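Local coordinates for protein pyridoxal kinase (Lactobacillus plantarum, PDB 3H74) that probably phosphorylates pyridoxal with ATP to give pyridoxal 5'-phosphate, a salvage step for vitamin B6, as a kinase of the ribokinase clan, at residues Thr39-Thr44 with Ala53-Ser58; Ala9-Ala14 with Ile80-Ser85; Ala35-Ser40 with Thr59-Val64; Ser47-Pro52 with Asp256-Val261. One frame throughout, in Å; residues are numbered along the deposited sequence. Where two conformers were deposited one is given.

Contact 1 of 4, residues Thr39-Thr44 with Ala53-Ser58; sequences TSLLST and AVVDLS
L41 and L42 meet V55 and V54 in a short antiparallel beta hairpin at the surface, where residues 54-55 form an outermost strand of the large mixed sheet. The directions of the touching parts differ by 163°, which supports the antiparallel reading. L41 and V55 form the hydrogen-bonded pair, with V55 N donating to L41 O at 2.8 Å. L42 and V54 form the non-hydrogen-bonded pair, their CA atoms 4.4 Å apart. In each pair the side chains lie side by side and point the same way. L42 CD2 rests against V54 CG2 at 3.8 Å on one face; on the other, L41 CB meets V55 CB at 4.2 Å and L57 CD1 as well. Near the hairpin loop S43 bonds twice to A53. S43 N donates to A53 O at 2.9 Å, while S43 OG, set between its backbone N and carbonyl carbon (chi1 53°), accepts from A53 N at 2.9 Å. An alanine at S43 would probably leave A53 N without this acceptor and the S43 N bond to hold that end alone. Toward L57, water takes over: one molecule joins T39 O to L57 N, another S40 OG to V55 O. The T39 hydroxyl bonds instead to Y82 O. The pairing relies on backbone polar groups, helped by the S43 and S40 hydroxyls, bonded directly near S43 and through water near L57, with the leucines and valines adding apolar contacts.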
loop_
_atom_site.group_PDB
_atom_site.type_symbol
_atom_site.label_atom_id
_atom_site.label_comp_id
_atom_site.label_asym_id
_atom_site.label_seq_id
_atom_site.Cartn_x
_atom_site.Cartn_y
_atom_site.Cartn_z
ATOM N N THR A 39 4.370 9.312 8.216
ATOM C CA THR A 39 3.114 9.634 8.886
ATOM C C THR A 39 3.231 9.353 10.385
ATOM O O THR A 39 2.429 9.849 11.180
ATOM C CB THR A 39 1.962 8.816 8.299
ATOM O OG1 THR A 39 2.357 7.445 8.301
ATOM C CG2 THR A 39 1.653 9.232 6.869
ATOM N N SER A 40 4.235 8.548 10.735
ATOM C CA SER A 40 4.559 8.139 12.098
ATOM C C SER A 40 6.039 7.771 12.039
ATOM O O SER A 40 6.506 7.289 11.002
ATOM C CB SER A 40 3.728 6.917 12.508
ATOM O OG SER A 40 4.013 6.508 13.841
ATOM N N LEU A 41 6.775 8.009 13.126
ATOM C CA LEU A 41 8.196 7.686 13.180
ATOM C C LEU A 41 8.428 6.798 14.401
ATOM O O LEU A 41 8.104 7.194 15.530
ATOM C CB LEU A 41 9.018 8.971 13.269
ATOM C CG LEU A 41 10.533 8.815 13.339
ATOM C CD1 LEU A 41 11.133 8.045 12.155
ATOM C CD2 LEU A 41 11.168 10.193 13.466
ATOM N N LEU A 42 8.978 5.606 14.184
ATOM C CA LEU A 42 9.081 4.579 15.237
ATOM C C LEU A 42 10.495 4.062 15.349
ATOM O O LEU A 42 11.205 3.952 14.342
ATOM C CB LEU A 42 8.175 3.384 14.939
ATOM C CG LEU A 42 6.690 3.632 14.661
ATOM C CD1 LEU A 42 6.415 3.921 13.178
ATOM C CD2 LEU A 42 5.889 2.405 15.072
ATOM N N SER A 43 10.890 3.677 16.560
ATOM C CA SER A 43 12.201 3.054 16.770
ATOM C C SER A 43 12.316 1.708 16.027
ATOM O O SER A 43 13.390 1.360 15.500
ATOM C CB SER A 43 12.471 2.851 18.259
ATOM O OG SER A 43 11.398 2.142 18.860
ATOM N N THR A 44 11.221 0.947 16.034
ATOM C CA THR A 44 11.114 -0.342 15.340
ATOM C C THR A 44 9.664 -0.472 14.892
ATOM O O THR A 44 8.793 0.256 15.379
ATOM C CB THR A 44 11.396 -1.562 16.273
ATOM O OG1 THR A 44 10.322 -1.702 17.219
ATOM C CG2 THR A 44 12.722 -1.458 17.020
ATOM N N ALA A 53 9.321 3.180 20.572
ATOM C CA ALA A 53 9.332 4.608 20.877
ATOM C C ALA A 53 8.863 5.344 19.625
ATOM O O ALA A 53 9.484 5.227 18.561
ATOM C CB ALA A 53 10.728 5.053 21.264
ATOM N N VAL A 54 7.774 6.095 19.732
ATOM C CA VAL A 54 7.084 6.629 18.567
ATOM C C VAL A 54 6.894 8.131 18.694
ATOM O O VAL A 54 6.455 8.618 19.744
ATOM C CB VAL A 54 5.692 5.971 18.424
ATOM C CG1 VAL A 54 4.911 6.550 17.232
ATOM C CG2 VAL A 54 5.814 4.449 18.290
ATOM N N VAL A 55 7.211 8.864 17.629
ATOM C CA VAL A 55 6.930 10.295 17.561
ATOM C C VAL A 55 5.552 10.489 16.944
ATOM O O VAL A 55 5.258 9.954 15.868
ATOM C CB VAL A 55 7.957 11.050 16.702
ATOM C CG1 VAL A 55 7.688 12.552 16.762
ATOM C CG2 VAL A 55 9.367 10.752 17.166
ATOM N N ASP A 56 4.710 11.251 17.641
ATOM C CA ASP A 56 3.416 11.660 17.136
ATOM C C ASP A 56 3.631 12.809 16.150
ATOM O O ASP A 56 4.110 13.872 16.527
ATOM C CB ASP A 56 2.543 12.095 18.319
ATOM C CG ASP A 56 1.131 12.473 17.921
ATOM O OD1 ASP A 56 0.818 12.484 16.721
ATOM O OD2 ASP A 56 0.318 12.763 18.836
ATOM N N LEU A 57 3.299 12.576 14.883
ATOM C CA LEU A 57 3.516 13.568 13.826
ATOM C C LEU A 57 2.224 14.287 13.425
ATOM O O LEU A 57 2.168 14.962 12.393
ATOM C CB LEU A 57 4.216 12.940 12.610
ATOM C CG LEU A 57 5.608 12.359 12.879
ATOM C CD1 LEU A 57 6.127 11.605 11.655
ATOM C CD2 LEU A 57 6.582 13.450 13.296
ATOM N N SER A 58 1.184 14.148 14.240
ATOM C CA SER A 58 -0.107 14.767 13.918
ATOM C C SER A 58 -0.034 16.290 13.769
ATOM O O SER A 58 -0.781 16.862 12.975
ATOM C CB SER A 58 -1.181 14.380 14.932
ATOM O OG SER A 58 -0.811 14.808 16.225
HETATM O O HOH W 1 1.864 10.382 13.797
HETATM O O HOH W 2 2.977 8.510 15.337
#

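Contact 2 of 4, residues Ala9-Ala14 with Ile80-Ser85; sequences AEDLSA and IGYVGS
D11 reaches Y82 across a buried contact, and its side chain can be followed outward from the strand. D11 CB lies 4.0 Å from Y82 CD2. Set between the backbone N and the carbonyl carbon (chi1 56°), D11 CG comes nearer to Y82 CB than D11 CB does. At the tip, OD1 comes within 3.3 Å of Y82 CB and 3.8 Å of Y82 CG, with the carboxylate and ring planes 83° apart. The same oxygen accepts from a water that in turn accepts from Y82 N, so solvent bridges carboxylate and backbone; OD2 bonds to the hydroxyl of S19. Behind this pair runs the mixed, mostly parallel sheet of a ribokinase-type alpha/beta fold: A9 and I80 form a parallel bridge between strands 4-13 and 77-80, just where the second strand gives way to the loop before helix 86-98. G81 N donates to A9 O at 2.9 Å with an N-H...O angle of 158°, and A9 CB packs on I80 CD1 at 4.0 Å. E10 packs beside G81, its OE1 3.7 Å from G81 CA; a side chain on G81 would collide with that oxygen. E10 CA also makes a CA-H...O contact of 3.3 Å with Y82 O, the carbonyl oxygen of the residue after G81.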
loop_
_atom_site.group_PDB
_atom_site.type_symbol
_atom_site.label_atom_id
_atom_site.label_comp_id
_atom_site.label_asym_id
_atom_site.label_seq_id
_atom_site.Cartn_x
_atom_site.Cartn_y
_atom_site.Cartn_z
ATOM N N ALA A 9 3.628 8.611 1.465
ATOM C CA ALA A 9 3.318 8.949 2.848
ATOM C C ALA A 9 2.890 7.685 3.574
ATOM O O ALA A 9 1.837 7.115 3.268
ATOM C CB ALA A 9 2.232 10.007 2.920
ATOM N N GLU A 10 3.736 7.237 4.503
ATOM C CA GLU A 10 3.452 6.073 5.336
ATOM C C GLU A 10 4.412 6.083 6.505
ATOM O O GLU A 10 5.231 6.987 6.630
ATOM C CB GLU A 10 3.515 4.763 4.532
ATOM C CG GLU A 10 4.863 4.471 3.899
ATOM C CD GLU A 10 4.753 3.502 2.745
ATOM O OE1 GLU A 10 3.738 3.522 2.019
ATOM O OE2 GLU A 10 5.700 2.745 2.522
ATOM N N ASP A 11 4.313 5.088 7.375
ATOM C CA ASP A 11 5.161 5.076 8.562
ATOM C C ASP A 11 6.616 4.811 8.210
ATOM O O ASP A 11 6.913 4.148 7.210
ATOM C CB ASP A 11 4.670 4.020 9.544
ATOM C CG ASP A 11 4.604 2.640 8.915
ATOM O OD1 ASP A 11 3.743 2.419 8.058
ATOM O OD2 ASP A 11 5.445 1.769 9.252
ATOM N N LEU A 12 7.512 5.336 9.034
ATOM C CA LEU A 12 8.924 4.987 8.984
ATOM C C LEU A 12 9.303 4.396 10.332
ATOM O O LEU A 12 9.240 5.082 11.358
ATOM C CB LEU A 12 9.786 6.215 8.686
ATOM C CG LEU A 12 11.297 5.983 8.753
ATOM C CD1 LEU A 12 11.757 4.949 7.732
ATOM C CD2 LEU A 12 12.035 7.294 8.539
ATOM N N SER A 13 9.703 3.125 10.324
ATOM C CA SER A 13 10.354 2.534 11.489
ATOM C C SER A 13 11.835 2.392 11.196
ATOM O O SER A 13 12.233 1.871 10.141
ATOM C CB SER A 13 9.745 1.194 11.899
ATOM O OG SER A 13 9.414 0.385 10.794
ATOM N N ALA A 14 12.673 2.858 12.110
ATOM C CA ALA A 14 14.102 2.857 11.863
ATOM C C ALA A 14 14.605 1.437 11.633
ATOM O O ALA A 14 15.324 1.168 10.668
ATOM C CB ALA A 14 14.846 3.532 13.019
ATOM N N ILE A 80 -0.137 6.418 -0.746
ATOM C CA ILE A 80 -0.417 6.579 0.680
ATOM C C ILE A 80 -0.559 5.203 1.299
ATOM O O ILE A 80 -1.400 4.408 0.854
ATOM C CB ILE A 80 -1.721 7.397 0.953
ATOM C CG1 ILE A 80 -1.803 8.659 0.076
ATOM C CG2 ILE A 80 -1.866 7.695 2.440
ATOM C CD1 ILE A 80 -0.668 9.671 0.247
ATOM N N GLY A 81 0.276 4.914 2.292
ATOM C CA GLY A 81 0.171 3.682 3.067
ATOM C C GLY A 81 -0.409 3.979 4.437
ATOM O O GLY A 81 -1.281 4.830 4.574
ATOM N N TYR A 82 0.074 3.269 5.452
ATOM C CA TYR A 82 -0.398 3.462 6.824
ATOM C C TYR A 82 -0.378 4.938 7.219
ATOM O O TYR A 82 0.652 5.603 7.090
ATOM C CB TYR A 82 0.476 2.659 7.795
ATOM C CG TYR A 82 0.143 2.872 9.255
ATOM C CD1 TYR A 82 -0.703 1.997 9.931
ATOM C CD2 TYR A 82 0.679 3.948 9.962
ATOM C CE1 TYR A 82 -1.006 2.190 11.279
ATOM C CE2 TYR A 82 0.370 4.155 11.310
ATOM C CZ TYR A 82 -0.474 3.266 11.952
ATOM O OH TYR A 82 -0.791 3.431 13.288
ATOM N N VAL A 83 -1.506 5.432 7.724
ATOM C CA VAL A 83 -1.605 6.822 8.180
ATOM C C VAL A 83 -1.621 6.860 9.711
ATOM O O VAL A 83 -0.678 7.360 10.334
ATOM C CB VAL A 83 -2.816 7.564 7.558
ATOM C CG1 VAL A 83 -2.893 8.976 8.093
ATOM C CG2 VAL A 83 -2.702 7.591 6.047
ATOM N N GLY A 84 -2.680 6.328 10.315
ATOM C CA GLY A 84 -2.690 6.071 11.754
ATOM C C GLY A 84 -3.626 6.887 12.612
ATOM O O GLY A 84 -3.867 6.516 13.759
ATOM N N SER A 85 -4.147 7.986 12.080
ATOM C CA SER A 85 -5.143 8.780 12.808
ATOM C C SER A 85 -6.118 9.457 11.867
ATOM O O SER A 85 -5.804 9.707 10.697
ATOM C CB SER A 85 -4.462 9.823 13.699
ATOM O OG SER A 85 -3.856 10.837 12.911
HETATM O O HOH W 3 2.554 1.569 5.497
#

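Contact 3 of 4, residues Ala35-Ser40 with Thr59-Val64; sequences AALPTS and TWLPQV
L37 puts its two methyls against three side chains at the start of helix 61-70. L37 CD1 sits 3.6 Å from W60 CZ3 and 3.9 Å from V64 CG1, while L37 CD2 approaches L61 CG at 4.1 Å. The L37 and W60 side chains run antiparallel past one another, and L37 CD1 touches CZ3 and CH2 of the six-membered ring. P38 adds its carbonyl oxygen: P38 O lies at the edge of the W60 ring, near its plane, 3.7 Å from CZ3, and 3.3 Å from L61 CD1. P38 CD touches W60 CZ3 at 4.2 Å.

One shell out, the indole is positioned from its own segment. W60 CG stands anti to the backbone N (chi1 -179°), and V64 CG2 packs over the centre of one ring face. The backbone bond from V64 N to W60 O, 2.9 Å long, and the side-chain bond from Q63 NE2 to T59 O, also 2.9 Å, hold residues 59-64 together, from which these side chains project. Farther out, L61 packs against L88 and I92 of helix 86-98, whereas the backbone of L37 bonds to V8 and E10 in strand 4-13. No hydrogen bond links the two segments. The strand therefore spends backbone bonds on its sheet neighbour and meets the helix mainly through carbon, with P38 O packed against W60 and L61, so shape fit rather than polar pairing probably sets the spacing.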
loop_
_atom_site.group_PDB
_atom_site.type_symbol
_atom_site.label_atom_id
_atom_site.label_comp_id
_atom_site.label_asym_id
_atom_site.label_seq_id
_atom_site.Cartn_x
_atom_site.Cartn_y
_atom_site.Cartn_z
ATOM N N ALA A 35 9.432 11.806 -2.569
ATOM C CA ALA A 35 9.197 12.645 -1.401
ATOM C C ALA A 35 8.752 11.668 -0.312
ATOM O O ALA A 35 7.634 11.146 -0.348
ATOM C CB ALA A 35 8.135 13.696 -1.690
ATOM N N ALA A 36 9.659 11.389 0.618
ATOM C CA ALA A 36 9.463 10.329 1.608
ATOM C C ALA A 36 8.933 10.935 2.901
ATOM O O ALA A 36 9.701 11.472 3.700
ATOM C CB ALA A 36 10.779 9.585 1.849
ATOM N N LEU A 37 7.622 10.851 3.087
ATOM C CA LEU A 37 6.954 11.536 4.185
ATOM C C LEU A 37 6.471 10.575 5.274
ATOM O O LEU A 37 5.459 9.891 5.097
ATOM C CB LEU A 37 5.769 12.331 3.646
ATOM C CG LEU A 37 4.987 13.125 4.691
ATOM C CD1 LEU A 37 5.872 14.170 5.334
ATOM C CD2 LEU A 37 3.749 13.773 4.087
ATOM N N PRO A 38 7.172 10.523 6.418
ATOM C CA PRO A 38 6.661 9.698 7.511
ATOM C C PRO A 38 5.330 10.216 8.052
ATOM O O PRO A 38 5.194 11.410 8.323
ATOM C CB PRO A 38 7.755 9.820 8.589
ATOM C CG PRO A 38 9.006 10.208 7.820
ATOM C CD PRO A 38 8.471 11.133 6.756
ATOM N N THR A 39 4.370 9.312 8.216
ATOM C CA THR A 39 3.114 9.634 8.886
ATOM C C THR A 39 3.231 9.353 10.385
ATOM O O THR A 39 2.429 9.849 11.180
ATOM C CB THR A 39 1.962 8.816 8.299
ATOM O OG1 THR A 39 2.357 7.445 8.301
ATOM C CG2 THR A 39 1.653 9.232 6.869
ATOM N N SER A 40 4.235 8.548 10.735
ATOM C CA SER A 40 4.559 8.139 12.098
ATOM C C SER A 40 6.039 7.771 12.039
ATOM O O SER A 40 6.506 7.289 11.002
ATOM C CB SER A 40 3.728 6.917 12.508
ATOM O OG SER A 40 4.013 6.508 13.841
ATOM N N THR A 59 0.853 16.939 14.523
ATOM C CA THR A 59 1.010 18.396 14.414
ATOM C C THR A 59 2.081 18.798 13.404
ATOM O O THR A 59 2.187 19.972 13.062
ATOM C CB THR A 59 1.314 19.083 15.781
ATOM O OG1 THR A 59 2.606 18.698 16.258
ATOM C CG2 THR A 59 0.263 18.744 16.816
ATOM N N TRP A 60 2.867 17.826 12.931
ATOM C CA TRP A 60 3.919 18.095 11.951
ATOM C C TRP A 60 3.405 18.059 10.510
ATOM O O TRP A 60 3.718 18.964 9.738
ATOM C CB TRP A 60 5.109 17.142 12.143
ATOM C CG TRP A 60 6.260 17.370 11.186
ATOM C CD1 TRP A 60 7.082 18.473 11.109
ATOM C CD2 TRP A 60 6.739 16.449 10.200
ATOM N NE1 TRP A 60 8.030 18.291 10.128
ATOM C CE2 TRP A 60 7.845 17.055 9.558
ATOM C CE3 TRP A 60 6.339 15.170 9.793
ATOM C CZ2 TRP A 60 8.546 16.423 8.518
ATOM C CZ3 TRP A 60 7.030 14.549 8.754
ATOM C CH2 TRP A 60 8.112 15.178 8.128
ATOM N N LEU A 61 2.634 17.034 10.126
ATOM C CA LEU A 61 2.162 16.951 8.738
ATOM C C LEU A 61 1.456 18.220 8.239
ATOM O O LEU A 61 1.697 18.640 7.112
ATOM C CB LEU A 61 1.297 15.706 8.469
ATOM C CG LEU A 61 2.005 14.578 7.715
ATOM C CD1 LEU A 61 3.131 13.995 8.545
ATOM C CD2 LEU A 61 1.028 13.483 7.291
ATOM N N PRO A 62 0.581 18.837 9.070
ATOM C CA PRO A 62 -0.016 20.087 8.586
ATOM C C PRO A 62 1.023 21.157 8.238
ATOM O O PRO A 62 0.849 21.897 7.271
ATOM C CB PRO A 62 -0.901 20.533 9.759
ATOM C CG PRO A 62 -1.185 19.286 10.533
ATOM C CD PRO A 62 0.053 18.458 10.397
ATOM N N GLN A 63 2.096 21.222 9.018
ATOM C CA GLN A 63 3.177 22.163 8.746
ATOM C C GLN A 63 3.953 21.809 7.485
ATOM O O GLN A 63 4.379 22.684 6.737
ATOM C CB GLN A 63 4.132 22.212 9.921
ATOM C CG GLN A 63 3.488 22.549 11.251
ATOM C CD GLN A 63 4.518 22.632 12.342
ATOM O OE1 GLN A 63 5.493 23.380 12.237
ATOM N NE2 GLN A 63 4.325 21.839 13.395
ATOM N N VAL A 64 4.167 20.511 7.273
ATOM C CA VAL A 64 4.800 20.030 6.042
ATOM C C VAL A 64 3.976 20.453 4.828
ATOM O O VAL A 64 4.501 21.057 3.902
ATOM C CB VAL A 64 4.966 18.489 6.045
ATOM C CG1 VAL A 64 5.521 18.000 4.714
ATOM C CG2 VAL A 64 5.879 18.057 7.174
#

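Contact 4 of 4, residues Ser47-Pro52 with Asp256-Val261; sequences SGYGTP and DDRQGV
G48 and Y49, in the hairpin loop between strands 32-42 and 54-55, meet R258 of an Asx turn in the loop joining helices 231-251 and 264-274. In that turn D256 OD1 accepts from R258 N at 2.9 Å and, from the other face of its carboxylate, from R258 NE. R258 NH2 bonds to D256 OD2, so the carboxylate is gripped side-on by a two-nitrogen salt bridge that fixes the rotation of the guanidinium. The arginine bends at chi3 (-62°) and lays itself over Y49. Its CD is 3.9 Å from the centroid of the Y49 ring and almost on the ring normal, a CH-pi contact, and the guanidinium and ring planes are only 17° apart. Closer to the backbone, R258 CB touches Y49 OH at 3.4 Å. The remaining nitrogen, R258 NH1, donates to G48 O at 2.9 Å; the oxygen lies in the guanidinium plane, but the donor stands 44° above the carbonyl plane. A side chain on G48 would run into R258 CD. A water links Y49 OH to D256 OD2, adding a solvent bridge between the two loops. An alanine at R258 would probably deprive D256 of its charged mate and G48 O of this donor, and open a gap over the Y49 ring. Around the pair, R258 O accepts from H45 NE2 and N211 ND2, and Y49 meets H45 edge-to-face. H45 follows strand 32-42 and N211 precedes helix 213-226, while V261 packs on helix 231-251, so the contact lies between the strand's end and these helices.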
loop_
_atom_site.group_PDB
_atom_site.type_symbol
_atom_site.label_atom_id
_atom_site.label_comp_id
_atom_site.label_asym_id
_atom_site.label_seq_id
_atom_site.Cartn_x
_atom_site.Cartn_y
_atom_site.Cartn_z
ATOM N N SER A 47 5.753 -5.228 15.450
ATOM C CA SER A 47 5.560 -6.676 15.483
ATOM C C SER A 47 6.809 -7.440 15.945
ATOM O O SER A 47 7.590 -7.919 15.127
ATOM C CB SER A 47 5.069 -7.174 14.113
ATOM O OG SER A 47 3.835 -6.564 13.748
ATOM N N GLY A 48 7.006 -7.545 17.260
ATOM C CA GLY A 48 8.027 -8.458 17.787
ATOM C C GLY A 48 9.219 -7.875 18.525
ATOM O O GLY A 48 10.082 -8.615 18.999
ATOM N N TYR A 49 9.296 -6.549 18.608
ATOM C CA TYR A 49 10.409 -5.893 19.294
ATOM C C TYR A 49 10.003 -5.325 20.656
ATOM O O TYR A 49 10.807 -4.646 21.298
ATOM C CB TYR A 49 10.964 -4.739 18.452
ATOM C CG TYR A 49 11.500 -5.103 17.090
ATOM C CD1 TYR A 49 12.817 -5.535 16.933
ATOM C CD2 TYR A 49 10.711 -4.950 15.955
ATOM C CE1 TYR A 49 13.326 -5.832 15.664
ATOM C CE2 TYR A 49 11.206 -5.234 14.698
ATOM C CZ TYR A 49 12.498 -5.680 14.555
ATOM O OH TYR A 49 12.963 -5.952 13.280
ATOM N N GLY A 50 8.772 -5.598 21.084
ATOM C CA GLY A 50 8.199 -4.907 22.243
ATOM C C GLY A 50 7.773 -3.497 21.852
ATOM O O GLY A 50 7.926 -3.072 20.695
ATOM N N THR A 51 7.251 -2.759 22.822
ATOM C CA THR A 51 6.661 -1.448 22.598
ATOM C C THR A 51 7.680 -0.462 22.031
ATOM O O THR A 51 8.675 -0.166 22.681
ATOM C CB THR A 51 6.112 -0.900 23.921
ATOM O OG1 THR A 51 5.152 -1.836 24.440
ATOM C CG2 THR A 51 5.434 0.442 23.710
ATOM N N PRO A 52 7.453 0.028 20.798
ATOM C CA PRO A 52 8.403 0.982 20.240
ATOM C C PRO A 52 8.261 2.400 20.773
ATOM O O PRO A 52 7.226 2.770 21.342
ATOM C CB PRO A 52 8.119 0.947 18.734
ATOM C CG PRO A 52 6.884 0.203 18.546
ATOM C CD PRO A 52 6.387 -0.331 19.848
ATOM N N ASP A 256 16.414 -13.885 12.378
ATOM C CA ASP A 256 15.451 -12.908 12.891
ATOM C C ASP A 256 14.280 -12.798 11.914
ATOM O O ASP A 256 14.429 -12.239 10.819
ATOM C CB ASP A 256 16.135 -11.547 13.082
ATOM C CG ASP A 256 15.260 -10.528 13.812
ATOM O OD1 ASP A 256 14.024 -10.700 13.863
ATOM O OD2 ASP A 256 15.824 -9.538 14.328
ATOM N N ASP A 257 13.124 -13.323 12.311
ATOM C CA ASP A 257 11.942 -13.301 11.442
ATOM C C ASP A 257 11.184 -11.970 11.422
ATOM O O ASP A 257 10.146 -11.862 10.778
ATOM C CB ASP A 257 10.992 -14.473 11.748
ATOM C CG ASP A 257 10.311 -14.363 13.103
ATOM O OD1 ASP A 257 10.486 -13.352 13.816
ATOM O OD2 ASP A 257 9.587 -15.322 13.464
ATOM N N ARG A 258 11.701 -10.960 12.118
ATOM C CA ARG A 258 11.017 -9.666 12.183
ATOM C C ARG A 258 11.319 -8.750 10.998
ATOM O O ARG A 258 10.460 -7.968 10.592
ATOM C CB ARG A 258 11.318 -8.969 13.506
ATOM C CG ARG A 258 10.828 -9.760 14.711
ATOM C CD ARG A 258 11.381 -9.237 16.020
ATOM N NE ARG A 258 12.828 -9.328 16.083
ATOM C CZ ARG A 258 13.538 -9.076 17.176
ATOM N NH1 ARG A 258 12.918 -8.756 18.304
ATOM N NH2 ARG A 258 14.860 -9.166 17.146
ATOM N N GLN A 259 12.527 -8.844 10.446
ATOM C CA GLN A 259 12.912 -7.997 9.325
ATOM C C GLN A 259 11.995 -8.219 8.128
ATOM O O GLN A 259 11.625 -9.349 7.827
ATOM C CB GLN A 259 14.360 -8.268 8.926
ATOM C CG GLN A 259 14.892 -7.342 7.839
ATOM C CD GLN A 259 16.318 -7.651 7.456
ATOM O OE1 GLN A 259 17.108 -8.086 8.293
ATOM N NE2 GLN A 259 16.666 -7.413 6.192
ATOM N N GLY A 260 11.639 -7.139 7.449
ATOM C CA GLY A 260 10.799 -7.232 6.279
ATOM C C GLY A 260 11.433 -7.967 5.109
ATOM O O GLY A 260 12.629 -8.288 5.106
ATOM N N VAL A 261 10.600 -8.217 4.100
ATOM C CA VAL A 261 10.987 -8.996 2.922
ATOM C C VAL A 261 12.266 -8.473 2.255
ATOM O O VAL A 261 12.498 -7.257 2.182
ATOM C CB VAL A 261 9.784 -9.087 1.937
ATOM C CG1 VAL A 261 9.453 -7.748 1.326
ATOM C CG2 VAL A 261 9.997 -10.104 0.879
HETATM O O HOH W 4 15.510 -6.893 13.279
#

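In the fold
From the N terminus, strand 4-13 opens contact 2, which closes at 80-85 after about 65 residues and sets strand 77-80 beside the first strand. Within that span lie contacts 3 and 1, both starting on strand 32-42 and sharing T39 and S40: contact 1 returns after the hairpin loop to strand 54-55, contact 3 a little later to helix 61-70. Contact 4 starts at 47-52, inside the hairpin, but ends at 256-261, and so crosses the other three. T39 is a common point, belonging to contacts 1 and 3 and touching contact 2. The sheet edge, its covering helix and the C-terminal helical region are thereby tied together.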